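Local atomic coordinates of replicase polyprotein 1a (Avian infectious bronchitis virus, PDB entry 3LD1), a protein that is of unknown function but forms part of the non-structural protein 2 region of the replicase polyprotein of an avian coronavirus. Residues 292-304 and 315-329. The protein carries 3 engineered substitutions. Numbering follows the deposited sequence.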
ATOM      1  N   GLN A 292       0.277 -27.032   8.457  1.00 42.64           N
ATOM      2  CA  GLN A 292       1.429 -27.921   8.379  1.00 42.31           C
ATOM      3  C   GLN A 292       0.912 -29.315   8.829  1.00 42.60           C
ATOM      4  O   GLN A 292       0.328 -29.434   9.902  1.00 41.81           O
ATOM      5  CB  GLN A 292       2.493 -27.384   9.340  1.00 42.84           C
ATOM      6  CG  GLN A 292       3.746 -28.205   9.467  1.00 43.14           C
ATOM      7  CD  GLN A 292       4.568 -28.154   8.167  1.00 48.15           C
ATOM      8  OE1 GLN A 292       4.601 -27.117   7.478  1.00 46.05           O
ATOM      9  NE2 GLN A 292       5.175 -29.297   7.789  1.00 44.04           N
ATOM     10  N   VAL A 293       1.120 -30.346   8.002  1.00 42.85           N
ATOM     11  CA  VAL A 293       0.622 -31.674   8.259  1.00 42.37           C
ATOM     12  C   VAL A 293       1.733 -32.753   8.150  1.00 43.83           C
ATOM     13  O   VAL A 293       2.857 -32.436   7.692  1.00 44.17           O
ATOM     14  CB  VAL A 293      -0.438 -32.042   7.252  1.00 42.82           C
ATOM     15  CG1 VAL A 293      -1.759 -31.194   7.461  1.00 41.90           C
ATOM     16  CG2 VAL A 293       0.175 -31.993   5.816  1.00 39.25           C
ATOM     17  N   VAL A 294       1.393 -34.002   8.561  1.00 42.56           N
ATOM     18  CA  VAL A 294       2.204 -35.190   8.292  1.00 41.09           C
ATOM     19  C   VAL A 294       1.579 -36.162   7.321  1.00 41.63           C
ATOM     20  O   VAL A 294       0.456 -36.572   7.501  1.00 42.67           O
ATOM     21  CB  VAL A 294       2.399 -36.033   9.577  1.00 42.02           C
ATOM     22  CG1 VAL A 294       3.204 -37.320   9.280  1.00 38.13           C
ATOM     23  CG2 VAL A 294       2.995 -35.164  10.757  1.00 37.31           C
ATOM     24  N   VAL A 295       2.327 -36.631   6.338  1.00 41.50           N
ATOM     25  CA  VAL A 295       1.739 -37.497   5.385  1.00 40.50           C
ATOM     26  C   VAL A 295       2.321 -38.821   5.677  1.00 42.05           C
ATOM     27  O   VAL A 295       3.492 -39.031   5.393  1.00 43.54           O
ATOM     28  CB  VAL A 295       2.164 -37.051   3.928  1.00 40.79           C
ATOM     29  CG1 VAL A 295       1.367 -37.755   2.809  1.00 35.45           C
ATOM     30  CG2 VAL A 295       1.988 -35.575   3.757  1.00 39.08           C
ATOM     31  N   ARG A 296       1.524 -39.755   6.195  1.00 43.63           N
ATOM     32  CA  ARG A 296       2.074 -41.109   6.598  1.00 43.41           C
ATOM     33  C   ARG A 296       2.484 -41.914   5.423  1.00 42.59           C
ATOM     34  O   ARG A 296       3.446 -42.671   5.545  1.00 44.22           O
ATOM     35  CB  ARG A 296       1.089 -41.965   7.420  1.00 42.64           C
ATOM     36  CG  ARG A 296       0.749 -41.354   8.779  1.00 47.21           C
ATOM     37  CD  ARG A 296      -0.759 -41.260   9.009  1.00 52.24           C
ATOM     38  NE  ARG A 296      -1.058 -40.882  10.383  1.00 57.70           N
ATOM     39  CZ  ARG A 296      -1.371 -41.738  11.373  1.00 58.33           C
ATOM     40  NH1 ARG A 296      -1.436 -43.059  11.151  1.00 55.91           N
ATOM     41  NH2 ARG A 296      -1.632 -41.264  12.594  1.00 54.32           N
ATOM     42  N   GLY A 297       1.746 -41.802   4.306  1.00 41.01           N
ATOM     43  CA  GLY A 297       1.994 -42.605   3.083  1.00 39.89           C
ATOM     44  C   GLY A 297       0.816 -42.361   2.142  1.00 42.86           C
ATOM     45  O   GLY A 297      -0.100 -41.526   2.410  1.00 40.36           O
ATOM     46  N   MET A 298       0.829 -43.070   1.009  1.00 44.97           N
ATOM     47  CA  MET A 298      -0.241 -42.951  -0.023  1.00 45.10           C
ATOM     48  C   MET A 298      -1.278 -43.972   0.301  1.00 45.37           C
ATOM     49  O   MET A 298      -0.909 -45.089   0.617  1.00 45.01           O
ATOM     50  CB  MET A 298       0.250 -43.336  -1.430  1.00 44.61           C
ATOM     51  CG  MET A 298      -0.718 -42.895  -2.544  1.00 46.27           C
ATOM     52  SD  MET A 298      -0.678 -41.076  -2.842  1.00 51.52           S
ATOM     53  CE  MET A 298       0.907 -41.039  -3.732  1.00 41.33           C
ATOM     54  N   ARG A 299      -2.558 -43.618   0.142  1.00 45.38           N
ATOM     55  CA  ARG A 299      -3.655 -44.586   0.047  1.00 44.41           C
ATOM     56  C   ARG A 299      -4.483 -44.318  -1.232  1.00 44.79           C
ATOM     57  O   ARG A 299      -4.475 -43.187  -1.730  1.00 44.33           O
ATOM     58  CB  ARG A 299      -4.542 -44.443   1.275  1.00 44.36           C
ATOM     59  CG  ARG A 299      -5.321 -43.146   1.355  1.00 45.31           C
ATOM     60  CD  ARG A 299      -5.900 -42.873   2.706  1.00 42.48           C
ATOM     61  NE  ARG A 299      -6.834 -43.912   3.036  1.00 50.47           N
ATOM     62  CZ  ARG A 299      -7.053 -44.392   4.262  1.00 51.49           C
ATOM     63  NH1 ARG A 299      -6.388 -43.930   5.324  1.00 47.08           N
ATOM     64  NH2 ARG A 299      -7.947 -45.354   4.398  1.00 50.71           N
ATOM     65  N   ASN A 300      -5.225 -45.324  -1.730  1.00 45.34           N
ATOM     66  CA  ASN A 300      -5.966 -45.208  -3.018  1.00 44.98           C
ATOM     67  C   ASN A 300      -7.402 -45.729  -2.895  1.00 44.90           C
ATOM     68  O   ASN A 300      -8.041 -46.171  -3.852  1.00 44.70           O
ATOM     69  CB  ASN A 300      -5.241 -45.957  -4.115  1.00 44.13           C
ATOM     70  CG  ASN A 300      -5.190 -47.430  -3.829  1.00 45.99           C
ATOM     71  OD1 ASN A 300      -5.889 -47.907  -2.903  1.00 46.54           O
ATOM     72  ND2 ASN A 300      -4.380 -48.175  -4.598  1.00 39.47           N
ATOM     73  N   ASP A 301      -7.916 -45.636  -1.695  1.00 45.51           N
ATOM     74  CA  ASP A 301      -9.182 -46.242  -1.404  1.00 46.91           C
ATOM     75  C   ASP A 301     -10.237 -45.209  -1.235  1.00 46.19           C
ATOM     76  O   ASP A 301     -11.196 -45.438  -0.484  1.00 47.13           O
ATOM     77  CB  ASP A 301      -9.071 -47.067  -0.104  1.00 48.32           C
ATOM     78  CG  ASP A 301      -8.592 -46.222   1.076  1.00 52.03           C
ATOM     79  OD1 ASP A 301      -7.802 -45.282   0.875  1.00 57.97           O
ATOM     80  OD2 ASP A 301      -8.966 -46.487   2.207  1.00 55.94           O
ATOM     81  N   LEU A 302     -10.091 -44.060  -1.893  1.00 45.86           N
ATOM     82  CA  LEU A 302     -11.085 -43.000  -1.679  1.00 44.74           C
ATOM     83  C   LEU A 302     -11.575 -42.335  -2.932  1.00 44.98           C
ATOM     84  O   LEU A 302     -10.898 -42.321  -3.933  1.00 45.92           O
ATOM     85  CB  LEU A 302     -10.595 -41.982  -0.704  1.00 43.27           C
ATOM     86  CG  LEU A 302     -10.418 -42.394   0.744  1.00 43.82           C
ATOM     87  CD1 LEU A 302      -9.358 -41.549   1.506  1.00 45.24           C
ATOM     88  CD2 LEU A 302     -11.719 -42.169   1.432  1.00 41.37           C
ATOM     89  N   THR A 303     -12.772 -41.797  -2.870  1.00 44.77           N
ATOM     90  CA  THR A 303     -13.330 -41.053  -3.955  1.00 46.31           C
ATOM     91  C   THR A 303     -13.650 -39.661  -3.450  1.00 46.13           C
ATOM     92  O   THR A 303     -14.138 -39.500  -2.325  1.00 46.80           O
ATOM     93  CB  THR A 303     -14.618 -41.709  -4.464  1.00 46.06           C
ATOM     94  OG1 THR A 303     -15.338 -42.219  -3.348  1.00 49.94           O
ATOM     95  CG2 THR A 303     -14.283 -42.929  -5.347  1.00 49.83           C
ATOM     96  N   LEU A 304     -13.351 -38.673  -4.294  1.00 46.89           N
ATOM     97  CA  LEU A 304     -13.570 -37.271  -4.068  1.00 46.65           C
ATOM     98  C   LEU A 304     -14.991 -36.943  -4.433  1.00 47.75           C
ATOM     99  O   LEU A 304     -15.392 -37.120  -5.549  1.00 47.58           O
ATOM    100  CB  LEU A 304     -12.668 -36.471  -5.001  1.00 46.29           C
ATOM    101  CG  LEU A 304     -12.094 -35.091  -4.631  1.00 45.14           C
ATOM    102  CD1 LEU A 304     -11.957 -34.151  -5.810  1.00 38.19           C
ATOM    103  CD2 LEU A 304     -12.901 -34.419  -3.571  1.00 43.75           C
ATOM    104  N   SER A 315      -3.885 -32.626  11.375  1.00 49.36           N
ATOM    105  CA  SER A 315      -2.432 -32.481  11.213  1.00 48.60           C
ATOM    106  C   SER A 315      -1.668 -33.778  10.841  1.00 48.37           C
ATOM    107  O   SER A 315      -0.450 -33.715  10.528  1.00 48.36           O
ATOM    108  CB  SER A 315      -1.825 -31.844  12.459  1.00 48.77           C
ATOM    109  OG  SER A 315      -1.818 -32.777  13.524  1.00 48.44           O
ATOM    110  N   GLU A 316      -2.368 -34.931  10.842  1.00 46.48           N
ATOM    111  CA  GLU A 316      -1.779 -36.172  10.321  1.00 46.29           C
ATOM    112  C   GLU A 316      -2.757 -36.827   9.422  1.00 44.16           C
ATOM    113  O   GLU A 316      -3.958 -36.894   9.747  1.00 43.28           O
ATOM    114  CB  GLU A 316      -1.471 -37.190  11.431  1.00 48.39           C
ATOM    115  CG  GLU A 316      -0.430 -36.725  12.452  1.00 52.87           C
ATOM    116  CD  GLU A 316       0.237 -37.877  13.144  1.00 60.28           C
ATOM    117  OE1 GLU A 316       0.126 -39.051  12.704  1.00 64.49           O
ATOM    118  OE2 GLU A 316       0.915 -37.599  14.135  1.00 63.26           O
ATOM    119  N   GLY A 317      -2.258 -37.311   8.294  1.00 41.82           N
ATOM    120  CA  GLY A 317      -3.114 -37.990   7.323  1.00 39.25           C
ATOM    121  C   GLY A 317      -2.286 -38.776   6.314  1.00 38.90           C
ATOM    122  O   GLY A 317      -1.186 -39.352   6.631  1.00 38.02           O
ATOM    123  N   TRP A 318      -2.790 -38.787   5.078  1.00 38.53           N
ATOM    124  CA  TRP A 318      -2.146 -39.471   3.924  1.00 39.14           C
ATOM    125  C   TRP A 318      -2.209 -38.554   2.661  1.00 39.10           C
ATOM    126  O   TRP A 318      -2.901 -37.522   2.637  1.00 39.23           O
ATOM    127  CB  TRP A 318      -2.864 -40.811   3.647  1.00 38.98           C
ATOM    128  CG  TRP A 318      -3.033 -41.643   4.880  1.00 41.61           C
ATOM    129  CD1 TRP A 318      -2.211 -42.697   5.300  1.00 41.81           C
ATOM    130  CD2 TRP A 318      -4.050 -41.501   5.911  1.00 41.53           C
ATOM    131  NE1 TRP A 318      -2.674 -43.185   6.511  1.00 43.90           N
ATOM    132  CE2 TRP A 318      -3.784 -42.479   6.905  1.00 43.47           C
ATOM    133  CE3 TRP A 318      -5.144 -40.657   6.084  1.00 41.85           C
ATOM    134  CZ2 TRP A 318      -4.585 -42.631   8.054  1.00 45.14           C
ATOM    135  CZ3 TRP A 318      -5.937 -40.796   7.261  1.00 45.19           C
ATOM    136  CH2 TRP A 318      -5.646 -41.787   8.225  1.00 41.70           C
ATOM    137  N   SER A 319      -1.540 -38.982   1.600  1.00 38.19           N
ATOM    138  CA  SER A 319      -1.736 -38.442   0.295  1.00 37.83           C
ATOM    139  C   SER A 319      -2.571 -39.427  -0.432  1.00 37.53           C
ATOM    140  O   SER A 319      -2.566 -40.594  -0.068  1.00 38.37           O
ATOM    141  CB  SER A 319      -0.400 -38.240  -0.413  1.00 36.53           C
ATOM    142  OG  SER A 319       0.372 -39.401  -0.397  1.00 41.74           O
ATOM    143  N   ALA A 320      -3.342 -38.952  -1.407  1.00 37.52           N
ATOM    144  CA  ALA A 320      -4.160 -39.767  -2.285  1.00 36.99           C
ATOM    145  C   ALA A 320      -4.214 -39.027  -3.611  1.00 37.98           C
ATOM    146  O   ALA A 320      -4.245 -37.791  -3.646  1.00 37.46           O
ATOM    147  CB  ALA A 320      -5.599 -39.920  -1.688  1.00 37.34           C
ATOM    148  N   ILE A 321      -4.154 -39.748  -4.715  1.00 37.94           N
ATOM    149  CA  ILE A 321      -4.272 -39.045  -5.971  1.00 39.04           C
ATOM    150  C   ILE A 321      -5.720 -38.953  -6.409  1.00 38.92           C
ATOM    151  O   ILE A 321      -6.265 -39.929  -6.834  1.00 39.37           O
ATOM    152  CB  ILE A 321      -3.451 -39.717  -7.059  1.00 38.98           C
ATOM    153  CG1 ILE A 321      -1.970 -39.498  -6.727  1.00 40.43           C
ATOM    154  CG2 ILE A 321      -3.857 -39.130  -8.402  1.00 36.90           C
ATOM    155  CD1 ILE A 321      -1.093 -40.467  -7.374  1.00 38.47           C
ATOM    156  N   LEU A 322      -6.303 -37.765  -6.333  1.00 38.79           N
ATOM    157  CA  LEU A 322      -7.726 -37.551  -6.658  1.00 38.69           C
ATOM    158  C   LEU A 322      -7.896 -36.657  -7.861  1.00 38.71           C
ATOM    159  O   LEU A 322      -7.127 -35.675  -8.050  1.00 38.85           O
ATOM    160  CB  LEU A 322      -8.453 -36.978  -5.451  1.00 38.43           C
ATOM    161  CG  LEU A 322      -8.164 -37.743  -4.125  1.00 39.65           C
ATOM    162  CD1 LEU A 322      -8.745 -36.980  -2.932  1.00 40.96           C
ATOM    163  CD2 LEU A 322      -8.788 -39.109  -4.145  1.00 32.27           C
ATOM    164  N   GLY A 323      -8.837 -37.016  -8.734  1.00 38.64           N
ATOM    165  CA  GLY A 323      -8.989 -36.279  -9.985  1.00 38.52           C
ATOM    166  C   GLY A 323      -7.626 -35.971 -10.602  1.00 38.99           C
ATOM    167  O   GLY A 323      -7.406 -34.901 -11.097  1.00 40.35           O
ATOM    168  N   GLY A 324      -6.685 -36.888 -10.521  1.00 38.46           N
ATOM    169  CA  GLY A 324      -5.397 -36.728 -11.185  1.00 38.34           C
ATOM    170  C   GLY A 324      -4.401 -35.842 -10.493  1.00 37.94           C
ATOM    171  O   GLY A 324      -3.338 -35.602 -11.060  1.00 37.68           O
ATOM    172  N   HIS A 325      -4.754 -35.371  -9.295  1.00 37.56           N
ATOM    173  CA  HIS A 325      -3.939 -34.452  -8.486  1.00 37.60           C
ATOM    174  C   HIS A 325      -3.574 -35.072  -7.147  1.00 38.64           C
ATOM    175  O   HIS A 325      -4.466 -35.638  -6.436  1.00 39.09           O
ATOM    176  CB  HIS A 325      -4.757 -33.229  -8.078  1.00 36.83           C
ATOM    177  CG  HIS A 325      -5.082 -32.319  -9.206  1.00 38.59           C
ATOM    178  ND1 HIS A 325      -6.159 -32.535 -10.046  1.00 40.66           N
ATOM    179  CD2 HIS A 325      -4.481 -31.184  -9.639  1.00 36.58           C
ATOM    180  CE1 HIS A 325      -6.196 -31.583 -10.965  1.00 38.69           C
ATOM    181  NE2 HIS A 325      -5.166 -30.775 -10.762  1.00 42.72           N
ATOM    182  N   LEU A 326      -2.336 -34.841  -6.726  1.00 38.85           N
ATOM    183  CA  LEU A 326      -1.840 -35.339  -5.452  1.00 40.19           C
ATOM    184  C   LEU A 326      -2.416 -34.484  -4.359  1.00 41.85           C
ATOM    185  O   LEU A 326      -2.098 -33.278  -4.259  1.00 42.46           O
ATOM    186  CB  LEU A 326      -0.341 -35.272  -5.362  1.00 39.50           C
ATOM    187  CG  LEU A 326       0.441 -36.451  -4.791  1.00 43.85           C
ATOM    188  CD1 LEU A 326       1.743 -35.955  -4.156  1.00 45.22           C
ATOM    189  CD2 LEU A 326      -0.312 -37.303  -3.800  1.00 43.61           C
ATOM    190  N   CYS A 327      -3.319 -35.085  -3.567  1.00 41.58           N
ATOM    191  CA  CYS A 327      -3.985 -34.355  -2.525  1.00 40.67           C
ATOM    192  C   CYS A 327      -3.598 -34.907  -1.158  1.00 40.26           C
ATOM    193  O   CYS A 327      -2.923 -35.922  -1.047  1.00 40.37           O
ATOM    194  CB  CYS A 327      -5.491 -34.436  -2.699  1.00 41.16           C
ATOM    195  SG  CYS A 327      -6.186 -33.714  -4.158  1.00 41.27           S
ATOM    196  N   TYR A 328      -3.998 -34.192  -0.124  1.00 39.79           N
ATOM    197  CA  TYR A 328      -3.888 -34.612   1.246  1.00 38.92           C
ATOM    198  C   TYR A 328      -5.260 -35.075   1.611  1.00 40.37           C
ATOM    199  O   TYR A 328      -6.284 -34.464   1.232  1.00 40.07           O
ATOM    200  CB  TYR A 328      -3.613 -33.421   2.109  1.00 37.86           C
ATOM    201  CG  TYR A 328      -3.502 -33.716   3.592  1.00 39.26           C
ATOM    202  CD1 TYR A 328      -2.375 -34.386   4.105  1.00 33.84           C
ATOM    203  CD2 TYR A 328      -4.522 -33.301   4.498  1.00 36.21           C
ATOM    204  CE1 TYR A 328      -2.278 -34.647   5.460  1.00 40.89           C
ATOM    205  CE2 TYR A 328      -4.424 -33.551   5.856  1.00 34.67           C
ATOM    206  CZ  TYR A 328      -3.300 -34.224   6.340  1.00 39.18           C
ATOM    207  OH  TYR A 328      -3.150 -34.465   7.694  1.00 38.22           O
ATOM    208  N   VAL A 329      -5.276 -36.119   2.424  1.00 41.82           N
ATOM    209  CA  VAL A 329      -6.476 -36.821   2.726  1.00 43.68           C
ATOM    210  C   VAL A 329      -6.364 -37.124   4.243  1.00 45.82           C
ATOM    211  O   VAL A 329      -5.306 -37.530   4.751  1.00 45.60           O
ATOM    212  CB  VAL A 329      -6.525 -38.011   1.715  1.00 43.91           C
ATOM    213  CG1 VAL A 329      -5.981 -39.331   2.244  1.00 41.77           C
ATOM    214  CG2 VAL A 329      -7.776 -38.127   1.097  1.00 45.03           C
TER
HETATM  215  O   HOH W   1      -3.906 -42.788  -4.465  1.00 36.69           O
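Val294 and Glu316 pair in parallel, and strands 294-298 and 316-322 illustrate a parallel strand pair interrupted by a beta bulge: the register slips by one residue between Val295 and Met298, and bonding resumes after it, within a mixed sheet. Arg296 N gives Gly317 O a nearly straight bond of 2.8 Å (175° at the hydrogen); Gly297 O, inside the bulge, accepts from Ser319 N, and past it Arg299 N bonds to Ser319 O. Strand 316-322 continues through a type I' turn, Leu322 to His325, into the antiparallel strand 325-329, making a beta hairpin.

The buried part is apolar. Val293 and Tyr328 approach from opposite directions, Val293 CG1 lying 3.6 Å from Tyr328 CZ, while the Tyr328 hydroxyl is hydrogen-bonded to Glu314 O. Leu302 and Val329 meet tip to tip, CD1 to CG2 at 3.8 Å, and Phe336 of strand 335-342 also packs on Leu302.

Toward the surface, the Trp318 indole is held between two arginines. Arg296 CD covers one face near the rim in a CH-pi contact, and its guanidinium goes on to Glu316 OE1; this exposed pair is the loose end, a salt bridge (NH2 to OE1, 2.8 Å) whose bent hydrogen bonds are weak. Over the centre of the opposite face sits Arg299 NH1, in a cation-pi contact that presents the guanidinium edge-on, its plane 84° from the ring. With CG between its own backbone N and carbonyl carbon (chi1 68°), Arg299 lays CD against Val329 CG1, and Asp301 fixes the guanidinium's rotation by taking NE and NH2 side-on, one to each carboxylate oxygen's syn lone pair. Farther along, where the strands diverge, a water donates to Arg299 O at 2.8 Å and accepts from Ile321 N at 3.1 Å.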